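Local atomic coordinates of DR2417 (Deinococcus radiodurans, PDB entry 4XWW), a protein that probably matures and degrades RNA as a metal-dependent ribonuclease of the metallo-beta-lactamase superfamily, acting as a 5'-3' exonuclease and possibly also as an endonuclease. Residues T18-P23 with I67-E72; D433-N436 with E441-V444; G322-A325 with K331-L334; E230-G235 with T339-S344. One frame throughout, in Å; residues are numbered along the deposited sequence. Where two conformers were deposited one is given.

Contacts 1 and 2 share one mixed beta sheet, in which strands 19-23 and 433-438 are neighbours, whereas contacts 3 and 4 belong to the beta-CASP part on the opposite side of the chain's centre. Contact 1 is buried and joins a helix to the sheet through one tyrosine and a water. Contact 2, an edge hairpin, is partly buried and combines backbone hydrogen bonds, valine-phenylalanine packing and a salt bridge within one strand. Contact 3 ties helix 320-326 to the loop that leads into strand 339-342; contact 4 packs that strand against helix 222-234. Both are buried aliphatic contacts, but contact 3 adds a water bridge between backbone groups.

Contact 1 (T18-P23 with I67-E72); sequences TLEVIP and IDYLLE
Glu20 and Ile22, separated by Val21 on strand 19-23, both reach the phenol end of Tyr69, which projects from helix 68-72. The contact joins a sheet strand to a helix packed over it in the metallo-beta-lactamase fold. Glu20 comes first along the strand. Its extended chain brings OE1 within 4.0 Å of Tyr69 OH, and a water closes the gap. The water donates a hydrogen bond to Glu20 OE1 at 2.6 Å and is also hydrogen-bonded to Tyr69 OH at 2.5 Å, lying at the edge of the tyrosine ring and in its plane. The carboxylate is turned 54° from that ring. The backbone of Val21 pairs with Val435 of strand 433-438, while those of Glu20 and Ile22 pair with Arg38 and Val36 of strand 34-39. Ile22 then points toward the helix again. Its CG1 stands beside the backbone N (chi1 -50°), and the extended continuation carries CD1 to the far end of the tyrosine, the two side chains crossing at about a right angle. Tyr69 reaches back from the helix with CG anti to its own backbone N (chi1 -178°), a setting that extends the ring across much of the separation between helix and strand. Val448 touches both Ile22 and Tyr69, while Ile43 and Arg38 also pack on the tyrosine, and the ring of His73 meets it. The phenol oxygen thus has both a polar and an apolar neighbour. At the apolar one, the Ile22 methyl CD1 sits 3.5 Å from Tyr69 CZ and 3.3 Å from Tyr69 OH.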
# COMPACT_ATOMS: atom_id res chain seq x y z
N THR A 18 19.39 36.15 -16.13
CA THR A 18 18.14 35.60 -15.61
C THR A 18 18.34 34.91 -14.27
O THR A 18 19.45 34.51 -13.92
CB THR A 18 17.53 34.58 -16.59
OG1 THR A 18 18.49 33.56 -16.89
CG2 THR A 18 17.11 35.27 -17.88
N LEU A 19 17.25 34.79 -13.53
CA LEU A 19 17.24 33.97 -12.33
C LEU A 19 17.07 32.53 -12.80
O LEU A 19 16.28 32.27 -13.71
CB LEU A 19 16.10 34.39 -11.39
CG LEU A 19 15.98 33.68 -10.05
CD1 LEU A 19 17.16 34.02 -9.17
CD2 LEU A 19 14.66 34.05 -9.35
N GLU A 20 17.83 31.60 -12.22
CA GLU A 20 17.58 30.19 -12.45
C GLU A 20 16.97 29.64 -11.18
O GLU A 20 17.52 29.84 -10.10
CB GLU A 20 18.85 29.42 -12.81
CG GLU A 20 19.56 29.96 -14.06
CD GLU A 20 20.89 29.28 -14.32
OE1 GLU A 20 21.50 28.74 -13.38
OE2 GLU A 20 21.33 29.30 -15.49
N VAL A 21 15.82 29.01 -11.32
CA VAL A 21 15.23 28.25 -10.24
C VAL A 21 15.53 26.79 -10.55
O VAL A 21 15.08 26.28 -11.58
CB VAL A 21 13.72 28.49 -10.12
CG1 VAL A 21 13.14 27.70 -8.93
CG2 VAL A 21 13.42 29.95 -9.95
N ILE A 22 16.33 26.14 -9.72
CA ILE A 22 16.76 24.77 -10.00
C ILE A 22 16.35 23.86 -8.85
O ILE A 22 17.07 23.73 -7.87
CB ILE A 22 18.30 24.71 -10.21
CG1 ILE A 22 18.74 25.79 -11.22
CG2 ILE A 22 18.73 23.31 -10.65
CD1 ILE A 22 20.26 25.94 -11.37
N PRO A 23 15.16 23.24 -8.96
CA PRO A 23 14.75 22.24 -7.97
C PRO A 23 15.68 21.04 -8.00
O PRO A 23 15.91 20.50 -9.08
CB PRO A 23 13.34 21.86 -8.41
CG PRO A 23 13.29 22.16 -9.86
CD PRO A 23 14.17 23.38 -10.04
N ILE A 67 23.62 15.99 -4.73
CA ILE A 67 24.00 17.40 -4.66
C ILE A 67 25.18 17.71 -5.56
O ILE A 67 25.91 18.69 -5.32
CB ILE A 67 24.34 17.83 -3.21
CG1 ILE A 67 25.46 16.97 -2.62
CG2 ILE A 67 23.08 17.82 -2.34
CD1 ILE A 67 26.08 17.57 -1.36
N ASP A 68 25.36 16.91 -6.61
CA ASP A 68 26.39 17.16 -7.63
C ASP A 68 26.45 18.63 -8.01
O ASP A 68 27.54 19.21 -8.12
CB ASP A 68 26.14 16.34 -8.89
CG ASP A 68 26.04 14.86 -8.63
OD1 ASP A 68 25.37 14.47 -7.65
OD2 ASP A 68 26.62 14.07 -9.41
N TYR A 69 25.28 19.23 -8.23
CA TYR A 69 25.24 20.63 -8.65
C TYR A 69 25.86 21.56 -7.62
O TYR A 69 26.65 22.45 -7.97
CB TYR A 69 23.80 21.07 -8.94
CG TYR A 69 23.71 22.50 -9.44
CD1 TYR A 69 23.86 22.80 -10.78
CD2 TYR A 69 23.48 23.54 -8.55
CE1 TYR A 69 23.78 24.12 -11.23
CE2 TYR A 69 23.39 24.84 -8.98
CZ TYR A 69 23.54 25.13 -10.32
OH TYR A 69 23.47 26.44 -10.74
N LEU A 70 25.51 21.37 -6.35
CA LEU A 70 26.03 22.22 -5.27
C LEU A 70 27.52 22.05 -5.07
O LEU A 70 28.22 23.01 -4.75
CB LEU A 70 25.28 21.93 -3.96
CG LEU A 70 23.78 22.22 -4.01
CD1 LEU A 70 23.10 21.96 -2.67
CD2 LEU A 70 23.58 23.65 -4.43
N LEU A 71 28.01 20.83 -5.27
CA LEU A 71 29.45 20.58 -5.18
C LEU A 71 30.19 21.32 -6.28
O LEU A 71 31.26 21.88 -6.03
CB LEU A 71 29.73 19.08 -5.27
CG LEU A 71 29.16 18.27 -4.11
CD1 LEU A 71 29.17 16.79 -4.42
CD2 LEU A 71 29.96 18.56 -2.84
N GLU A 72 29.64 21.32 -7.48
CA GLU A 72 30.29 21.98 -8.59
C GLU A 72 30.39 23.48 -8.35
O GLU A 72 31.36 24.12 -8.74
CB GLU A 72 29.55 21.72 -9.90
CG GLU A 72 30.08 22.55 -11.06
CD GLU A 72 29.42 22.22 -12.39
OE1 GLU A 72 28.81 21.13 -12.49
OE2 GLU A 72 29.52 23.05 -13.32
O HOH W 1 23.38 26.99 -13.17

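Contact 2 (D433-N436 with E441-V444); sequences DIVN and EFRV
Val435 and Phe442 meet because each sends its first branch anti to the backbone N: CG1 of Val435 at chi1 -178° and CG of Phe442 at chi1 -171°. The aromatic ring thereby swings back toward the facing strand, and the two side chains cross at a slant with Val435 CG1 3.6 Å from Phe442 CE1. Phe442 also stacks on Phe398, which belongs to strand 398-402 of a second sheet. Val444 lies on the same face as Val435, and its CG1 comes 3.9 Å from Asp433 CG; the strongest polar partner of that aspartate is the backbone N of Lys430. Asn436 and Arg443 occupy the other face and form the hydrogen-bonded pair, with Asn436 N donating to Arg443 O at 2.6 Å and Arg443 N to Asn436 O at 3.1 Å. Val435 and Val444 form the adjoining non-hydrogen-bonded pair, beside which Val444 CA makes a CA-H...O contact of 3.2 Å to Ile434 O. Glu441 extends alongside Asn436, pointing the same way, and its OE2 lies 3.6 Å from Asn436 CB. The same oxygen accepts from Arg443 NE at 2.8 Å in a salt bridge. The guanidinium approaches on the anti side of the carboxylate and somewhat out of its plane. Val435, Phe442 and Val444 pack on one face, together with Asp433; the Glu441-Arg443 salt bridge lies on the other, beside Asn436. The strands run antiparallel at 167° as a beta hairpin that ends the sheet within this chain in the metallo-beta-lactamase part of the fold.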
# COMPACT_ATOMS: atom_id res chain seq x y z
N ASP A 433 15.60 20.31 -13.36
CA ASP A 433 15.26 21.32 -14.37
C ASP A 433 15.91 22.66 -14.04
O ASP A 433 15.93 23.08 -12.87
CB ASP A 433 13.75 21.54 -14.47
CG ASP A 433 13.04 20.48 -15.27
OD1 ASP A 433 13.71 19.64 -15.91
OD2 ASP A 433 11.79 20.51 -15.27
N ILE A 434 16.43 23.33 -15.06
CA ILE A 434 16.81 24.72 -14.91
C ILE A 434 15.64 25.56 -15.39
O ILE A 434 15.33 25.60 -16.58
CB ILE A 434 18.08 25.09 -15.72
CG1 ILE A 434 19.23 24.14 -15.38
CG2 ILE A 434 18.47 26.52 -15.45
CD1 ILE A 434 20.36 24.18 -16.39
N VAL A 435 14.94 26.20 -14.46
CA VAL A 435 13.82 27.04 -14.85
C VAL A 435 14.31 28.48 -14.94
O VAL A 435 14.72 29.08 -13.95
CB VAL A 435 12.64 26.92 -13.86
CG1 VAL A 435 11.47 27.78 -14.34
CG2 VAL A 435 12.21 25.45 -13.72
N ASN A 436 14.29 29.03 -16.15
CA ASN A 436 14.75 30.39 -16.34
C ASN A 436 13.65 31.41 -16.13
O ASN A 436 12.57 31.29 -16.70
CB ASN A 436 15.36 30.57 -17.73
CG ASN A 436 16.85 30.34 -17.72
OD1 ASN A 436 17.31 29.22 -17.82
ND2 ASN A 436 17.60 31.42 -17.55
N GLU A 441 10.15 36.14 -19.07
CA GLU A 441 10.70 34.86 -19.47
C GLU A 441 10.38 33.82 -18.42
O GLU A 441 10.50 34.09 -17.23
CB GLU A 441 12.22 34.93 -19.67
CG GLU A 441 12.84 33.59 -20.09
CD GLU A 441 14.33 33.69 -20.40
OE1 GLU A 441 14.87 34.82 -20.36
OE2 GLU A 441 14.96 32.64 -20.67
N PHE A 442 9.98 32.64 -18.87
CA PHE A 442 9.65 31.55 -17.96
C PHE A 442 9.70 30.26 -18.76
O PHE A 442 8.74 29.90 -19.43
CB PHE A 442 8.28 31.77 -17.32
CG PHE A 442 7.95 30.80 -16.21
CD1 PHE A 442 8.83 30.64 -15.13
CD2 PHE A 442 6.78 30.07 -16.22
CE1 PHE A 442 8.53 29.76 -14.09
CE2 PHE A 442 6.48 29.18 -15.18
CZ PHE A 442 7.36 29.04 -14.12
N ARG A 443 10.84 29.58 -18.70
CA ARG A 443 11.02 28.37 -19.49
C ARG A 443 12.07 27.46 -18.88
O ARG A 443 12.95 27.91 -18.14
CB ARG A 443 11.42 28.72 -20.92
CG ARG A 443 12.70 29.52 -20.97
CD ARG A 443 13.13 29.89 -22.37
NE ARG A 443 14.48 30.44 -22.35
CZ ARG A 443 15.58 29.75 -22.64
NH1 ARG A 443 15.49 28.48 -23.00
NH2 ARG A 443 16.77 30.34 -22.58
N VAL A 444 11.99 26.18 -19.21
CA VAL A 444 13.04 25.24 -18.84
C VAL A 444 14.14 25.29 -19.90
O VAL A 444 13.89 24.95 -21.06
CB VAL A 444 12.51 23.80 -18.73
CG1 VAL A 444 13.66 22.86 -18.35
CG2 VAL A 444 11.34 23.70 -17.72

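Contact 3 (G322-A325 with K331-L334); sequences GRLA and KIAL. With nucleotides of chain C.
Leu324 carries the tight part of the contact, its side chain touching Leu334 at CB and Ile332 at CD2. Leu334 points toward helix 320-326 and lays its CD1 methyl 3.8 Å from Leu324 CB. Farther out, Leu324 CD2 meets Ile332 CG2 at 3.8 Å, the two side chains crossing at a slant. CG2 of Ile332 stands anti to its backbone N (chi1 -53° for the other branch), which turns this methyl to the leucine. Phe241 of strand 240-243 touches all three residues and completes the apolar cluster. The backbones do not bond directly: a water donates to Leu324 O at 2.6 Å and accepts from Leu334 N at 3.0 Å. Beyond this bridge the contact loosens, with Ala333 exposed and turned away and Lys331, also exposed, in a salt bridge with Glu296. The guanidinium of Arg323 has C3' of U7 of chain C over one face, though the spacing there is doubtful; Arg323 NH1 is hydrogen-bonded to Met318 O. Aliphatic side chains therefore hold the loop to the helix, and the water satisfies two backbone groups that stand too far apart to pair themselves.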
# COMPACT_ATOMS: atom_id res chain seq x y z
N GLY A 322 2.40 0.16 17.83
CA GLY A 322 2.71 -1.17 17.30
C GLY A 322 2.96 -2.21 18.37
O GLY A 322 2.40 -3.31 18.33
N ARG A 323 3.77 -1.87 19.35
CA ARG A 323 4.05 -2.83 20.40
C ARG A 323 2.82 -3.10 21.26
O ARG A 323 2.58 -4.24 21.66
CB ARG A 323 5.24 -2.37 21.24
CG ARG A 323 6.47 -2.14 20.38
CD ARG A 323 7.73 -2.26 21.18
NE ARG A 323 7.72 -1.42 22.37
CZ ARG A 323 8.03 -0.12 22.38
NH1 ARG A 323 8.36 0.49 21.25
NH2 ARG A 323 8.00 0.56 23.51
N LEU A 324 2.03 -2.06 21.54
CA LEU A 324 0.77 -2.25 22.26
C LEU A 324 -0.17 -3.19 21.50
O LEU A 324 -0.77 -4.09 22.11
CB LEU A 324 0.08 -0.89 22.50
CG LEU A 324 0.78 0.04 23.49
CD1 LEU A 324 0.12 1.40 23.48
CD2 LEU A 324 0.72 -0.57 24.86
N ALA A 325 -0.28 -2.98 20.19
CA ALA A 325 -1.19 -3.73 19.33
C ALA A 325 -0.77 -5.19 19.24
O ALA A 325 -1.61 -6.09 19.12
CB ALA A 325 -1.25 -3.12 17.94
N LYS A 331 5.83 -2.58 29.44
CA LYS A 331 5.29 -1.99 30.66
C LYS A 331 3.79 -1.76 30.62
O LYS A 331 3.17 -1.56 31.66
CB LYS A 331 5.99 -0.67 30.97
CG LYS A 331 7.43 -0.81 31.41
CD LYS A 331 8.11 0.55 31.38
CE LYS A 331 9.47 0.52 32.05
NZ LYS A 331 10.00 1.89 32.31
N ILE A 332 3.21 -1.78 29.43
CA ILE A 332 1.79 -1.51 29.28
C ILE A 332 1.12 -2.63 28.48
O ILE A 332 1.67 -3.12 27.49
CB ILE A 332 1.54 -0.14 28.59
CG1 ILE A 332 2.29 0.99 29.29
CG2 ILE A 332 0.05 0.16 28.54
CD1 ILE A 332 2.39 2.27 28.44
N ALA A 333 -0.07 -3.03 28.90
CA ALA A 333 -0.85 -4.01 28.17
C ALA A 333 -2.27 -3.52 27.90
O ALA A 333 -2.99 -3.17 28.83
CB ALA A 333 -0.88 -5.33 28.93
N LEU A 334 -2.66 -3.50 26.62
CA LEU A 334 -4.02 -3.13 26.25
C LEU A 334 -5.03 -4.16 26.75
O LEU A 334 -4.70 -5.33 26.97
CB LEU A 334 -4.14 -3.00 24.73
CG LEU A 334 -3.34 -1.84 24.12
CD1 LEU A 334 -3.66 -1.68 22.66
CD2 LEU A 334 -3.60 -0.54 24.85
P U C 7 13.46 2.32 21.23
OP1 U C 7 12.51 3.33 21.76
OP2 U C 7 14.91 2.63 21.20
O5' U C 7 13.25 0.96 22.04
C5' U C 7 11.94 0.44 22.27
C4' U C 7 11.92 -1.06 22.04
O4' U C 7 13.13 -1.64 22.60
C3' U C 7 10.77 -1.80 22.70
O3' U C 7 10.43 -2.96 21.95
C2' U C 7 11.37 -2.20 24.05
O2' U C 7 10.73 -3.31 24.63
C1' U C 7 12.80 -2.54 23.65
N1 U C 7 13.78 -2.40 24.74
C2 U C 7 13.45 -2.94 25.97
O2 U C 7 12.39 -3.50 26.18
N3 U C 7 14.41 -2.79 26.94
C4 U C 7 15.64 -2.18 26.81
O4 U C 7 16.39 -2.12 27.79
C5 U C 7 15.91 -1.65 25.51
C6 U C 7 15.00 -1.78 24.54
O HOH W 2 -0.97 -4.80 24.57

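Contact 4 (E230-G235 with T339-S344); sequences EEIIKG and TVILSS
Ile341 reaches from strand 339-342 to Ile232 and Ile233 of helix 222-234 through the last carbon of its side chain. Its CB points toward the helix but is still 6.0 Å from Ile232 CG2. The branch CG2, anti to the backbone N, stays back near the sheet. CG1 takes the other direction, beside the backbone N at chi1 -59°, which brings Ile341 CG1 to 4.7 Å from Ile232 CG2. With chi2 at 165° the chain runs on extended, and CD1 arrives at the helix. There it meets Ile233 CG1 at 3.8 Å and Ile233 CD1 at 4.0 Å, with Ile232 CG2 farther off at 4.3 Å. The single methyl is thus shared by two consecutive helix residues. Ile232 points toward the strand, whereas Ile233 starts off to one side and bends its outer carbons nearer, crossing Ile341 at about a right angle. No hydrogen bond links the segments; the contact is purely aliphatic. Val240 and Leu242 of strand 240-243 and Val369 of strand 367-369 also pack on Ile341, and Ile232 touches Val369 too. Val340 and Leu342 alternate to the opposite face, where helix 351-364 covers them. After the strand the chain passes through an inverse gamma turn centred on Ser343, whose OG is hydrogen-bonded to Val376 O and Arg251 NH1. The side chain of Ile341 lies about 8 Å from that of His377, predicted to bind substrate. A parallel sheet with helices packed on both faces is the alpha/beta core of the beta-CASP domain.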
# COMPACT_ATOMS: atom_id res chain seq x y z
N GLU A 230 -12.10 16.30 22.16
CA GLU A 230 -12.58 16.48 23.52
C GLU A 230 -13.93 15.79 23.72
O GLU A 230 -14.17 15.17 24.76
CB GLU A 230 -12.68 17.97 23.89
CG GLU A 230 -13.06 18.17 25.37
CD GLU A 230 -12.72 19.56 25.89
OE1 GLU A 230 -12.61 20.49 25.07
OE2 GLU A 230 -12.54 19.70 27.12
N GLU A 231 -14.79 15.85 22.70
CA GLU A 231 -16.10 15.22 22.80
C GLU A 231 -15.96 13.70 22.94
O GLU A 231 -16.61 13.08 23.78
CB GLU A 231 -16.97 15.58 21.59
CG GLU A 231 -18.41 15.04 21.64
CD GLU A 231 -19.26 15.50 20.46
OE1 GLU A 231 -18.79 15.37 19.30
OE2 GLU A 231 -20.39 16.00 20.68
N ILE A 232 -15.10 13.10 22.12
CA ILE A 232 -14.83 11.67 22.20
C ILE A 232 -14.23 11.28 23.56
O ILE A 232 -14.72 10.37 24.23
CB ILE A 232 -13.91 11.24 21.05
CG1 ILE A 232 -14.66 11.39 19.72
CG2 ILE A 232 -13.41 9.80 21.26
CD1 ILE A 232 -13.76 11.42 18.51
N ILE A 233 -13.19 11.98 23.97
CA ILE A 233 -12.44 11.61 25.17
C ILE A 233 -13.31 11.78 26.42
O ILE A 233 -13.28 10.93 27.32
CB ILE A 233 -11.11 12.39 25.22
CG1 ILE A 233 -10.21 11.84 24.10
CG2 ILE A 233 -10.45 12.30 26.61
CD1 ILE A 233 -8.96 12.63 23.81
N LYS A 234 -14.11 12.85 26.45
CA LYS A 234 -15.02 13.07 27.58
C LYS A 234 -15.94 11.87 27.78
O LYS A 234 -16.31 11.53 28.91
CB LYS A 234 -15.85 14.33 27.33
CG LYS A 234 -16.86 14.64 28.42
CD LYS A 234 -17.53 15.97 28.14
CE LYS A 234 -18.56 16.30 29.20
NZ LYS A 234 -19.26 17.57 28.89
N GLY A 235 -16.27 11.21 26.68
CA GLY A 235 -17.13 10.04 26.71
C GLY A 235 -16.45 8.70 26.95
O GLY A 235 -17.15 7.67 27.10
N THR A 339 -9.60 2.73 25.04
CA THR A 339 -9.88 3.41 23.79
C THR A 339 -8.58 3.78 23.11
O THR A 339 -7.71 4.40 23.73
CB THR A 339 -10.76 4.67 24.01
OG1 THR A 339 -11.98 4.28 24.66
CG2 THR A 339 -11.09 5.34 22.69
N VAL A 340 -8.44 3.41 21.84
CA VAL A 340 -7.27 3.85 21.06
C VAL A 340 -7.72 4.77 19.94
O VAL A 340 -8.60 4.42 19.14
CB VAL A 340 -6.48 2.68 20.49
CG1 VAL A 340 -5.38 3.19 19.51
CG2 VAL A 340 -5.87 1.90 21.63
N ILE A 341 -7.13 5.96 19.89
CA ILE A 341 -7.48 6.95 18.87
C ILE A 341 -6.30 7.13 17.92
O ILE A 341 -5.19 7.48 18.35
CB ILE A 341 -7.83 8.31 19.49
CG1 ILE A 341 -9.02 8.21 20.46
CG2 ILE A 341 -8.09 9.37 18.40
CD1 ILE A 341 -9.16 9.46 21.37
N LEU A 342 -6.55 6.93 16.63
CA LEU A 342 -5.57 7.23 15.60
C LEU A 342 -5.84 8.63 15.06
O LEU A 342 -6.70 8.80 14.19
CB LEU A 342 -5.61 6.19 14.46
CG LEU A 342 -5.59 4.73 14.91
CD1 LEU A 342 -5.53 3.75 13.71
CD2 LEU A 342 -4.46 4.47 15.86
N SER A 343 -5.15 9.63 15.61
CA SER A 343 -5.32 11.02 15.20
C SER A 343 -4.40 11.29 14.02
O SER A 343 -3.44 12.05 14.13
CB SER A 343 -5.04 11.96 16.37
OG SER A 343 -5.41 13.31 16.08
N SER A 344 -4.71 10.67 12.89
CA SER A 344 -3.85 10.63 11.71
C SER A 344 -4.57 9.86 10.60
O SER A 344 -5.55 9.18 10.86
CB SER A 344 -2.51 9.97 12.00
OG SER A 344 -2.71 8.66 12.48